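Long-range contacts in ArCE4A (Arthrobacter sp. AW19M34-1, PDB 5LFZ), which probably removes acetyl groups from N-acetylated polysaccharides such as chitin, as a metal-dependent deacetylase of carbohydrate esterase family 4: residues A[24-28]-A[164-168]; A[39-44]-A[68-72]; A[58-63]-A[83-87]; A[134-140]-A[209-215]. Where two conformers were deposited one is given. Numbering follows the deposited sequence.

Contact 1 (A[24-28]-A[164-168]); sequences TKCVA and AKPGS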
loop_
_atom_site.group_PDB
_atom_site.type_symbol
_atom_site.label_atom_id
_atom_site.label_comp_id
_atom_site.label_asym_id
_atom_site.label_seq_id
_atom_site.Cartn_x
_atom_site.Cartn_y
_atom_site.Cartn_z
ATOM N N THR A 24 -13.364 15.973 -3.834
ATOM C CA THR A 24 -12.260 15.884 -4.787
ATOM C C THR A 24 -12.107 14.451 -5.291
ATOM O O THR A 24 -12.288 13.495 -4.539
ATOM C CB THR A 24 -10.934 16.373 -4.151
ATOM O OG1 THR A 24 -11.097 17.719 -3.687
ATOM C CG2 THR A 24 -9.783 16.332 -5.149
ATOM N N LYS A 25 -11.801 14.303 -6.576
ATOM C CA LYS A 25 -11.646 12.979 -7.168
ATOM C C LYS A 25 -10.306 12.373 -6.780
ATOM O O LYS A 25 -9.267 12.687 -7.364
ATOM C CB LYS A 25 -11.781 13.048 -8.685
ATOM C CG LYS A 25 -13.123 13.578 -9.149
ATOM C CD LYS A 25 -13.137 13.757 -10.652
ATOM C CE LYS A 25 -13.788 15.070 -11.039
ATOM N NZ LYS A 25 -13.873 15.210 -12.518
ATOM N N CYS A 26 -10.349 11.499 -5.784
ATOM C CA CYS A 26 -9.146 10.902 -5.204
ATOM C C CYS A 26 -8.848 9.478 -5.650
ATOM O O CYS A 26 -9.748 8.679 -5.898
ATOM C CB CYS A 26 -9.240 10.908 -3.672
ATOM S SG CYS A 26 -9.243 12.541 -2.907
ATOM N N VAL A 27 -7.555 9.185 -5.737
ATOM C CA VAL A 27 -7.050 7.850 -6.017
ATOM C C VAL A 27 -5.877 7.585 -5.073
ATOM O O VAL A 27 -5.090 8.496 -4.802
ATOM C CB VAL A 27 -6.606 7.716 -7.490
ATOM C CG1 VAL A 27 -5.748 6.485 -7.694
ATOM C CG2 VAL A 27 -7.822 7.684 -8.409
ATOM N N ALA A 28 -5.768 6.362 -4.552
ATOM C CA ALA A 28 -4.611 6.002 -3.739
ATOM C C ALA A 28 -3.714 4.999 -4.455
ATOM O O ALA A 28 -4.126 3.868 -4.725
ATOM C CB ALA A 28 -5.063 5.440 -2.392
ATOM N N ALA A 164 -9.135 2.956 -13.028
ATOM C CA ALA A 164 -9.282 3.835 -11.873
ATOM C C ALA A 164 -10.543 4.670 -11.999
ATOM O O ALA A 164 -10.948 5.051 -13.097
ATOM C CB ALA A 164 -8.067 4.741 -11.714
ATOM N N LYS A 165 -11.157 4.935 -10.853
ATOM C CA LYS A 165 -12.327 5.790 -10.762
ATOM C C LYS A 165 -12.186 6.586 -9.466
ATOM O O LYS A 165 -11.297 6.298 -8.665
ATOM C CB LYS A 165 -13.607 4.951 -10.795
ATOM C CG LYS A 165 -13.875 4.147 -9.539
ATOM C CD LYS A 165 -14.890 3.043 -9.806
ATOM C CE LYS A 165 -15.825 2.844 -8.621
ATOM N NZ LYS A 165 -16.644 4.062 -8.341
ATOM N N PRO A 166 -13.029 7.613 -9.265
ATOM C CA PRO A 166 -12.931 8.332 -7.992
ATOM C C PRO A 166 -13.097 7.392 -6.798
ATOM O O PRO A 166 -14.049 6.611 -6.764
ATOM C CB PRO A 166 -14.085 9.335 -8.069
ATOM C CG PRO A 166 -14.299 9.541 -9.525
ATOM C CD PRO A 166 -13.998 8.238 -10.183
ATOM N N GLY A 167 -12.163 7.453 -5.850
ATOM C CA GLY A 167 -12.214 6.608 -4.671
ATOM C C GLY A 167 -11.422 5.319 -4.799
ATOM O O GLY A 167 -11.379 4.516 -3.869
ATOM N N SER A 168 -10.784 5.119 -5.950
ATOM C CA SER A 168 -10.060 3.875 -6.213
ATOM C C SER A 168 -8.769 3.689 -5.423
ATOM O O SER A 168 -8.095 4.647 -5.038
ATOM C CB SER A 168 -9.734 3.761 -7.705
ATOM O OG SER A 168 -10.844 3.279 -8.435
#
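Two backbone hydrogen bonds tie these segments together: G167 N donates to C26 O at 2.7 Å, and A28 N to S168 O at 2.9 Å and nearly straight. Both engage the chain from 24-28 at alternate residues, in the parallel sense, where strand 26-32 starts beside strand 168-173. A type II turn runs from K165 to S168, closed by S168 N to K165 O at 3.0 Å. S168 OG accepts from K165 N at 2.9 Å and also bonds to D142. G167 sits at position i+2 of the turn, with phi 94° and psi 0°, where a CB would be jammed against the preceding carbonyl. V27 CG2 reaches A164 CB at 4.4 Å, just past the end of helix 153-163, and K25 CG meets P166 CG at 4.2 Å. C26 SG is joined in a disulfide to C21. Both hydrogen bonds across the pair are main chain to main chain, so they do not depend on side-chain identity, though S168 OG helps shape the turn.

Contact 2 (A[39-44]-A[68-72]); sequences TNRLLD and TLKRM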
loop_
_atom_site.group_PDB
_atom_site.type_symbol
_atom_site.label_atom_id
_atom_site.label_comp_id
_atom_site.label_asym_id
_atom_site.label_seq_id
_atom_site.Cartn_x
_atom_site.Cartn_y
_atom_site.Cartn_z
ATOM N N THR A 39 12.884 0.457 -4.085
ATOM C CA THR A 39 12.033 1.354 -3.312
ATOM C C THR A 39 12.530 2.801 -3.314
ATOM O O THR A 39 11.739 3.735 -3.436
ATOM C CB THR A 39 11.899 0.864 -1.867
ATOM O OG1 THR A 39 11.470 -0.505 -1.873
ATOM C CG2 THR A 39 10.873 1.711 -1.114
ATOM N N ASN A 40 13.835 2.996 -3.191
ATOM C CA ASN A 40 14.345 4.362 -3.173
ATOM C C ASN A 40 14.203 5.075 -4.517
ATOM O O ASN A 40 13.918 6.275 -4.555
ATOM C CB ASN A 40 15.788 4.372 -2.711
ATOM C CG ASN A 40 15.891 4.283 -1.211
ATOM O OD1 ASN A 40 15.731 5.283 -0.512
ATOM N ND2 ASN A 40 16.112 3.081 -0.698
ATOM N N ARG A 41 14.383 4.351 -5.620
ATOM C CA ARG A 41 14.145 4.933 -6.935
ATOM C C ARG A 41 12.676 5.290 -7.076
ATOM O O ARG A 41 12.324 6.322 -7.640
ATOM C CB ARG A 41 14.573 3.973 -8.048
ATOM C CG ARG A 41 16.081 3.865 -8.200
ATOM C CD ARG A 41 16.484 2.627 -8.976
ATOM N NE ARG A 41 16.049 2.693 -10.367
ATOM C CZ ARG A 41 16.062 1.656 -11.193
ATOM N NH1 ARG A 41 16.495 0.477 -10.765
ATOM N NH2 ARG A 41 15.650 1.798 -12.443
ATOM N N LEU A 42 11.823 4.429 -6.533
ATOM C CA LEU A 42 10.388 4.658 -6.528
ATOM C C LEU A 42 10.056 5.932 -5.747
ATOM O O LEU A 42 9.274 6.771 -6.197
ATOM C CB LEU A 42 9.685 3.434 -5.938
ATOM C CG LEU A 42 8.170 3.360 -5.870
ATOM C CD1 LEU A 42 7.611 3.852 -7.160
ATOM C CD2 LEU A 42 7.750 1.915 -5.623
ATOM N N LEU A 43 10.674 6.081 -4.582
ATOM C CA LEU A 43 10.455 7.255 -3.752
ATOM C C LEU A 43 10.994 8.511 -4.431
ATOM O O LEU A 43 10.413 9.591 -4.305
ATOM C CB LEU A 43 11.112 7.070 -2.388
ATOM C CG LEU A 43 10.448 6.076 -1.437
ATOM C CD1 LEU A 43 11.371 5.782 -0.279
ATOM C CD2 LEU A 43 9.131 6.638 -0.924
ATOM N N ASP A 44 12.107 8.364 -5.144
ATOM C CA ASP A 44 12.675 9.473 -5.894
ATOM C C ASP A 44 11.681 9.963 -6.942
ATOM O O ASP A 44 11.448 11.164 -7.071
ATOM C CB ASP A 44 13.989 9.066 -6.568
ATOM C CG ASP A 44 15.136 8.916 -5.585
ATOM O OD1 ASP A 44 15.014 9.371 -4.426
ATOM O OD2 ASP A 44 16.171 8.339 -5.974
ATOM N N THR A 68 15.034 3.683 4.654
ATOM C CA THR A 68 14.034 3.798 3.606
ATOM C C THR A 68 12.633 3.976 4.197
ATOM O O THR A 68 11.828 4.740 3.665
ATOM C CB THR A 68 14.079 2.572 2.659
ATOM O OG1 THR A 68 15.385 2.479 2.084
ATOM C CG2 THR A 68 13.061 2.712 1.543
ATOM N N LEU A 69 12.345 3.316 5.317
ATOM C CA LEU A 69 11.056 3.534 5.972
ATOM C C LEU A 69 10.995 4.939 6.568
ATOM O O LEU A 69 9.945 5.587 6.540
ATOM C CB LEU A 69 10.791 2.481 7.049
ATOM C CG LEU A 69 9.827 1.413 6.527
ATOM C CD1 LEU A 69 10.525 0.529 5.491
ATOM C CD2 LEU A 69 9.241 0.584 7.655
ATOM N N LYS A 70 12.121 5.423 7.078
ATOM C CA LYS A 70 12.162 6.790 7.575
ATOM C C LYS A 70 11.881 7.766 6.434
ATOM O O LYS A 70 11.243 8.794 6.649
ATOM C CB LYS A 70 13.502 7.104 8.239
ATOM C CG LYS A 70 13.694 6.432 9.590
ATOM C CD LYS A 70 14.950 6.947 10.274
ATOM C CE LYS A 70 15.319 6.097 11.475
ATOM N NZ LYS A 70 15.700 4.716 11.061
ATOM N N ARG A 71 12.339 7.442 5.223
ATOM C CA ARG A 71 12.027 8.269 4.057
ATOM C C ARG A 71 10.527 8.347 3.825
ATOM O O ARG A 71 9.995 9.407 3.511
ATOM C CB ARG A 71 12.689 7.732 2.784
ATOM C CG ARG A 71 14.134 8.105 2.569
ATOM C CD ARG A 71 14.520 7.854 1.113
ATOM N NE ARG A 71 13.889 8.807 0.204
ATOM C CZ ARG A 71 14.016 8.776 -1.122
ATOM N NH1 ARG A 71 14.753 7.836 -1.698
ATOM N NH2 ARG A 71 13.410 9.689 -1.875
ATOM N N MET A 72 9.849 7.216 3.968
ATOM C CA MET A 72 8.411 7.171 3.737
ATOM C C MET A 72 7.669 8.123 4.664
ATOM O O MET A 72 6.779 8.861 4.233
ATOM C CB MET A 72 7.888 5.748 3.913
ATOM C CG MET A 72 8.437 4.776 2.883
ATOM S SD MET A 72 7.930 3.081 3.193
ATOM C CE MET A 72 8.617 2.279 1.744
HETATM O O HOH W 1 16.740 5.645 1.948
#
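R71 reaches across to helix 39-44 with chi1 at -82°, chi2 t and chi3 at 70°, a bend that lays its guanidinium over L43. L43 CB sits 3.5 Å from R71 NH2 over one face of the group, while N40 and D44 meet its edge. R71 NH1 donates to N40 OD1 at 3.0 Å, and R71 NH2 forms a salt bridge with D44 OD1, also at 3.0 Å; R71 NE makes a salt bridge with E75, just past the end of helix 66-74. N40, D44 and T68 all hold chi1 in the m well, and N40 ND2 donates to T68 OG1 at 2.9 Å. The short axes run nearly parallel, 22° apart at 10.7 Å; both helices, 39-48 and 66-74, pack on strand 54-57 of the parallel sheet in this NodB-type fold, L43 and M72 both touching F55. Deeper in, T39 CG2 meets T68 CG2 at 3.6 Å. The extended M72 (m, t, t) brings its CE within 3.7 Å of T39 CG2, and L43 (m, t) sets CD2 4.3 Å from M72 CG.

Contact 3 (A[58-63]-A[83-87]); sequences LGKNVK and TFDHK. With NI (nickel (II) ion), chain B.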
loop_
_atom_site.group_PDB
_atom_site.type_symbol
_atom_site.label_atom_id
_atom_site.label_comp_id
_atom_site.label_asym_id
_atom_site.label_seq_id
_atom_site.Cartn_x
_atom_site.Cartn_y
_atom_site.Cartn_z
ATOM N N LEU A 58 6.502 -5.669 3.955
ATOM C CA LEU A 58 6.750 -6.966 4.572
ATOM C C LEU A 58 7.721 -6.818 5.733
ATOM O O LEU A 58 8.827 -6.323 5.546
ATOM C CB LEU A 58 7.305 -7.957 3.547
ATOM C CG LEU A 58 6.266 -8.597 2.635
ATOM C CD1 LEU A 58 6.940 -9.401 1.531
ATOM C CD2 LEU A 58 5.342 -9.487 3.451
ATOM N N GLY A 59 7.312 -7.243 6.926
ATOM C CA GLY A 59 8.130 -7.079 8.110
ATOM C C GLY A 59 9.532 -7.642 7.971
ATOM O O GLY A 59 10.496 -7.041 8.445
ATOM N N LYS A 60 9.648 -8.790 7.311
ATOM C CA LYS A 60 10.946 -9.425 7.099
ATOM C C LYS A 60 11.886 -8.510 6.309
ATOM O O LYS A 60 13.098 -8.513 6.533
ATOM C CB LYS A 60 10.776 -10.765 6.371
ATOM C CG LYS A 60 10.209 -10.626 4.963
ATOM C CD LYS A 60 9.989 -11.964 4.275
ATOM C CE LYS A 60 9.388 -11.755 2.888
ATOM N NZ LYS A 60 9.114 -13.037 2.179
ATOM N N ASN A 61 11.316 -7.721 5.402
ATOM C CA ASN A 61 12.085 -6.817 4.549
ATOM C C ASN A 61 12.433 -5.527 5.272
ATOM O O ASN A 61 13.425 -4.872 4.955
ATOM C CB ASN A 61 11.312 -6.475 3.270
ATOM C CG ASN A 61 11.263 -7.623 2.278
ATOM O OD1 ASN A 61 11.999 -8.607 2.397
ATOM N ND2 ASN A 61 10.400 -7.493 1.274
ATOM N N VAL A 62 11.602 -5.171 6.247
ATOM C CA VAL A 62 11.716 -3.896 6.948
ATOM C C VAL A 62 13.002 -3.814 7.763
ATOM O O VAL A 62 13.640 -2.758 7.823
ATOM C CB VAL A 62 10.495 -3.670 7.856
ATOM C CG1 VAL A 62 10.740 -2.525 8.833
ATOM C CG2 VAL A 62 9.249 -3.421 7.015
ATOM N N LYS A 63 13.378 -4.934 8.375
ATOM C CA LYS A 63 14.622 -5.049 9.133
ATOM C C LYS A 63 15.828 -4.503 8.377
ATOM O O LYS A 63 16.688 -3.837 8.955
ATOM C CB LYS A 63 14.881 -6.513 9.494
ATOM C CG LYS A 63 13.688 -7.217 10.097
ATOM C CD LYS A 63 13.770 -7.206 11.608
ATOM C CE LYS A 63 12.564 -7.880 12.229
ATOM N NZ LYS A 63 12.347 -7.416 13.622
ATOM N N THR A 83 1.906 -7.974 6.734
ATOM C CA THR A 83 2.390 -9.090 7.580
ATOM C C THR A 83 3.909 -9.261 7.481
ATOM O O THR A 83 4.593 -8.473 6.826
ATOM C CB THR A 83 1.708 -10.451 7.270
ATOM O OG1 THR A 83 2.243 -11.027 6.067
ATOM C CG2 THR A 83 0.194 -10.292 7.154
ATOM N N PHE A 84 4.442 -10.273 8.163
ATOM C CA PHE A 84 5.887 -10.377 8.323
ATOM C C PHE A 84 6.543 -11.139 7.184
ATOM O O PHE A 84 7.505 -10.661 6.594
ATOM C CB PHE A 84 6.251 -11.040 9.655
ATOM C CG PHE A 84 7.701 -10.899 10.009
ATOM C CD1 PHE A 84 8.595 -11.923 9.751
ATOM C CD2 PHE A 84 8.176 -9.724 10.569
ATOM C CE1 PHE A 84 9.935 -11.789 10.067
ATOM C CE2 PHE A 84 9.515 -9.579 10.888
ATOM C CZ PHE A 84 10.396 -10.614 10.634
ATOM N N ASP A 85 6.035 -12.326 6.881
ATOM C CA ASP A 85 6.658 -13.150 5.849
ATOM C C ASP A 85 5.681 -13.559 4.745
ATOM O O ASP A 85 5.860 -14.595 4.101
ATOM C CB ASP A 85 7.282 -14.387 6.487
ATOM C CG ASP A 85 6.367 -15.029 7.489
ATOM O OD1 ASP A 85 5.158 -15.104 7.196
ATOM O OD2 ASP A 85 6.845 -15.442 8.570
ATOM N N HIS A 86 4.654 -12.739 4.546
ATOM C CA HIS A 86 3.731 -12.846 3.408
ATOM C C HIS A 86 2.963 -14.162 3.363
ATOM O O HIS A 86 2.750 -14.733 2.293
ATOM C CB HIS A 86 4.475 -12.646 2.079
ATOM C CG HIS A 86 3.604 -12.122 0.977
ATOM N ND1 HIS A 86 2.857 -12.944 0.162
ATOM C CD2 HIS A 86 3.348 -10.855 0.568
ATOM C CE1 HIS A 86 2.184 -12.208 -0.706
ATOM N NE2 HIS A 86 2.468 -10.938 -0.482
ATOM N N LYS A 87 2.534 -14.640 4.521
ATOM C CA LYS A 87 1.699 -15.831 4.561
ATOM C C LYS A 87 0.219 -15.452 4.475
ATOM O O LYS A 87 -0.208 -14.428 5.011
ATOM C CB LYS A 87 1.981 -16.644 5.831
ATOM C CG LYS A 87 3.366 -17.277 5.847
ATOM C CD LYS A 87 3.693 -17.947 7.171
ATOM C CE LYS A 87 5.132 -18.453 7.167
ATOM N NZ LYS A 87 5.507 -19.170 8.418
HETATM NI NI NI B . 1.871 -9.167 -1.368
HETATM O O HOH W 2 0.655 -8.241 -2.563
HETATM O O HOH W 3 -0.068 -10.072 -1.534
HETATM O O HOH W 4 2.329 -10.058 -3.205
#
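The metal site of this deacetylase borders the contact: H86 NE2 binds nickel at 2.1 Å, D33 and H82 supply the other protein ligands, and waters 2, 3 and 4 complete the shell at 1.9, 2.1 and 2.1 Å from the ion. An Asp-His-His triad of this kind is the hallmark of CE4 enzymes. H86 lies on the loop 83-87, which is pinned to the first turn of helix 59-62 by two backbone hydrogen bonds: G59 N to T83 O at 3.0 Å and K60 N to F84 O at 2.9 Å. Loop carbonyls thus take up two amide protons at the helix start, with L58 at the N-cap position. The F84 ring lies over the backbone there, with G59 C and K60 N against one face and K63 CE at its edge, 3.7 Å from F84 CE2. G59 makes this fit possible, since a CB on it would clash with F84 CD2. L58 CD2 packs against H86 CB at 3.6 Å and lies near the plane of the imidazole ring, while K60 CD passes 3.9 Å from D85 CA. The loop is also held by helix 94-112, where E100 accepts from the amides of F84 and D85. The contact therefore bridges the ends of two neighbouring parallel strands: strand 54-57, which runs into helix 59-62, and strand 78-81, which leads into the metal-binding loop.

Contact 4 (A[134-140]-A[209-215]); sequences IPYPLVL and FKPAKAY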
loop_
_atom_site.group_PDB
_atom_site.type_symbol
_atom_site.label_atom_id
_atom_site.label_comp_id
_atom_site.label_asym_id
_atom_site.label_seq_id
_atom_site.Cartn_x
_atom_site.Cartn_y
_atom_site.Cartn_z
ATOM N N ILE A 134 -7.174 -8.645 13.855
ATOM C CA ILE A 134 -6.306 -7.620 13.287
ATOM C C ILE A 134 -6.736 -6.241 13.772
ATOM O O ILE A 134 -7.873 -5.824 13.551
ATOM C CB ILE A 134 -6.314 -7.689 11.754
ATOM C CG1 ILE A 134 -5.689 -9.012 11.301
ATOM C CG2 ILE A 134 -5.558 -6.516 11.147
ATOM C CD1 ILE A 134 -6.083 -9.424 9.925
ATOM N N PRO A 135 -5.818 -5.525 14.437
ATOM C CA PRO A 135 -6.132 -4.281 15.144
ATOM C C PRO A 135 -6.231 -3.062 14.228
ATOM O O PRO A 135 -6.293 -1.936 14.719
ATOM C CB PRO A 135 -4.957 -4.137 16.111
ATOM C CG PRO A 135 -3.812 -4.735 15.371
ATOM C CD PRO A 135 -4.387 -5.865 14.537
ATOM N N TYR A 136 -6.246 -3.299 12.917
ATOM C CA TYR A 136 -6.271 -2.237 11.912
ATOM C C TYR A 136 -7.347 -2.523 10.872
ATOM O O TYR A 136 -7.732 -3.674 10.682
ATOM C CB TYR A 136 -4.904 -2.112 11.210
ATOM C CG TYR A 136 -3.714 -2.116 12.144
ATOM C CD1 TYR A 136 -3.575 -1.139 13.116
ATOM C CD2 TYR A 136 -2.728 -3.096 12.051
ATOM C CE1 TYR A 136 -2.499 -1.133 13.976
ATOM C CE2 TYR A 136 -1.636 -3.096 12.914
ATOM C CZ TYR A 136 -1.530 -2.108 13.874
ATOM O OH TYR A 136 -0.470 -2.075 14.761
ATOM N N PRO A 137 -7.842 -1.477 10.192
ATOM C CA PRO A 137 -8.682 -1.754 9.027
ATOM C C PRO A 137 -7.921 -2.599 8.010
ATOM O O PRO A 137 -6.715 -2.412 7.846
ATOM C CB PRO A 137 -8.982 -0.362 8.461
ATOM C CG PRO A 137 -8.769 0.579 9.621
ATOM C CD PRO A 137 -7.661 -0.033 10.416
ATOM N N LEU A 138 -8.611 -3.525 7.361
ATOM C CA LEU A 138 -8.012 -4.292 6.281
ATOM C C LEU A 138 -8.230 -3.551 4.966
ATOM O O LEU A 138 -9.363 -3.271 4.577
ATOM C CB LEU A 138 -8.595 -5.708 6.211
ATOM C CG LEU A 138 -8.173 -6.694 7.305
ATOM C CD1 LEU A 138 -8.893 -6.428 8.623
ATOM C CD2 LEU A 138 -8.413 -8.121 6.850
ATOM N N VAL A 139 -7.142 -3.227 4.281
ATOM C CA VAL A 139 -7.249 -2.457 3.054
ATOM C C VAL A 139 -6.909 -3.315 1.842
ATOM O O VAL A 139 -5.769 -3.747 1.671
ATOM C CB VAL A 139 -6.337 -1.218 3.091
ATOM C CG1 VAL A 139 -6.460 -0.423 1.796
ATOM C CG2 VAL A 139 -6.672 -0.357 4.315
ATOM N N LEU A 140 -7.916 -3.577 1.020
ATOM C CA LEU A 140 -7.711 -4.308 -0.226
ATOM C C LEU A 140 -7.537 -3.305 -1.356
ATOM O O LEU A 140 -6.791 -2.337 -1.212
ATOM C CB LEU A 140 -8.874 -5.264 -0.503
ATOM C CG LEU A 140 -8.975 -6.517 0.384
ATOM C CD1 LEU A 140 -7.631 -7.216 0.517
ATOM C CD2 LEU A 140 -9.530 -6.190 1.749
ATOM N N PHE A 209 -14.061 4.163 9.040
ATOM C CA PHE A 209 -12.913 3.343 8.676
ATOM C C PHE A 209 -12.375 2.617 9.904
ATOM O O PHE A 209 -11.540 3.156 10.626
ATOM C CB PHE A 209 -11.849 4.248 8.063
ATOM C CG PHE A 209 -10.748 3.520 7.363
ATOM C CD1 PHE A 209 -11.024 2.515 6.452
ATOM C CD2 PHE A 209 -9.430 3.871 7.590
ATOM C CE1 PHE A 209 -10.001 1.856 5.802
ATOM C CE2 PHE A 209 -8.405 3.221 6.945
ATOM C CZ PHE A 209 -8.689 2.213 6.043
ATOM N N LYS A 210 -12.849 1.398 10.150
ATOM C CA LYS A 210 -12.636 0.775 11.456
ATOM C C LYS A 210 -11.854 -0.544 11.390
ATOM O O LYS A 210 -11.903 -1.249 10.377
ATOM C CB LYS A 210 -13.997 0.574 12.142
ATOM C CG LYS A 210 -14.052 1.180 13.540
ATOM C CD LYS A 210 -15.385 1.804 13.882
ATOM C CE LYS A 210 -15.183 2.886 14.933
ATOM N NZ LYS A 210 -13.936 3.669 14.681
ATOM N N PRO A 211 -11.110 -0.871 12.466
ATOM C CA PRO A 211 -10.325 -2.110 12.519
ATOM C C PRO A 211 -11.155 -3.371 12.316
ATOM O O PRO A 211 -12.363 -3.353 12.563
ATOM C CB PRO A 211 -9.732 -2.096 13.932
ATOM C CG PRO A 211 -9.748 -0.684 14.345
ATOM C CD PRO A 211 -10.936 -0.066 13.691
ATOM N N ALA A 212 -10.498 -4.442 11.878
ATOM C CA ALA A 212 -11.124 -5.752 11.699
ATOM C C ALA A 212 -12.222 -5.757 10.637
ATOM O O ALA A 212 -13.042 -6.672 10.590
ATOM C CB ALA A 212 -11.679 -6.258 13.028
ATOM N N LYS A 213 -12.233 -4.733 9.787
ATOM C CA LYS A 213 -13.140 -4.674 8.642
ATOM C C LYS A 213 -12.313 -4.521 7.375
ATOM O O LYS A 213 -11.218 -3.968 7.419
ATOM C CB LYS A 213 -14.119 -3.508 8.763
ATOM C CG LYS A 213 -15.004 -3.528 9.998
ATOM C CD LYS A 213 -15.956 -4.712 9.989
ATOM C CE LYS A 213 -17.144 -4.445 10.896
ATOM N NZ LYS A 213 -17.960 -5.663 11.164
ATOM N N ALA A 214 -12.838 -4.991 6.247
ATOM C CA ALA A 214 -12.111 -4.895 4.982
ATOM C C ALA A 214 -12.707 -3.842 4.045
ATOM O O ALA A 214 -13.923 -3.707 3.933
ATOM C CB ALA A 214 -12.072 -6.253 4.294
ATOM N N TYR A 215 -11.833 -3.098 3.374
ATOM C CA TYR A 215 -12.245 -2.015 2.486
ATOM C C TYR A 215 -11.457 -2.094 1.191
ATOM O O TYR A 215 -10.243 -2.272 1.226
ATOM C CB TYR A 215 -12.014 -0.655 3.142
ATOM C CG TYR A 215 -12.659 -0.502 4.502
ATOM C CD1 TYR A 215 -12.001 -0.915 5.654
ATOM C CD2 TYR A 215 -13.916 0.070 4.637
ATOM C CE1 TYR A 215 -12.584 -0.774 6.902
ATOM C CE2 TYR A 215 -14.509 0.217 5.884
ATOM C CZ TYR A 215 -13.837 -0.207 7.012
ATOM O OH TYR A 215 -14.423 -0.062 8.253
#
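P137 is the apolar centre. Its CB lies over the face of the F209 ring, 3.8 Å from the ring centroid in a CH-pi contact, and 3.9 Å from Y215 CE1. V139 CG2 comes to the edge of the same phenylalanine, 3.7 Å from F209 CZ. L138 and A214 point to the other face of the little sheet, CB to CB at 4.0 Å, and L140 CD2 lies 3.6 Å from A214 CB. Around this, a parallel ladder is laid down by L138 N to K213 O (2.6 Å), Y215 N to L138 O (2.8 Å) and L140 N to Y215 O (2.7 Å). Farther out, A212 N bonds to Y136 O at 3.1 Å from within the type II turn K210 to K213, and Y215 OH accepts from K210 N at 2.9 Å. Strands 138-139 and 214-215 form a two-stranded sheet apart from the main one. P137 and V139 make backbone hydrogen bonds to L119, R120 bonds to the carbonyls of V139 and L140, and F209 stacks on F204, just after helix 200-203.

Overall arrangement
Contact 1 is the most buried of the four and works through backbone, joining strands of the main sheet; the other three are only partly buried, with exposed residues in contacts 3 and 4. Contact 4 also pairs backbone in parallel, with a fuller ladder, in a separate two-stranded sheet, and adds a proline-aromatic cluster. Contact 2 differs: its helices meet through side chains, charged and amide groups over methyl packing against the sheet. Contact 3 pairs a helix start with a loop and alone carries a metal ligand. Contacts 2 and 3 touch, L69 CD2 to V62 CG1 at 3.6 Å, where the consecutive helices 59-62 and 66-74 pack together. Contacts 1 and 3 lie on opposite sides of the chain's centre.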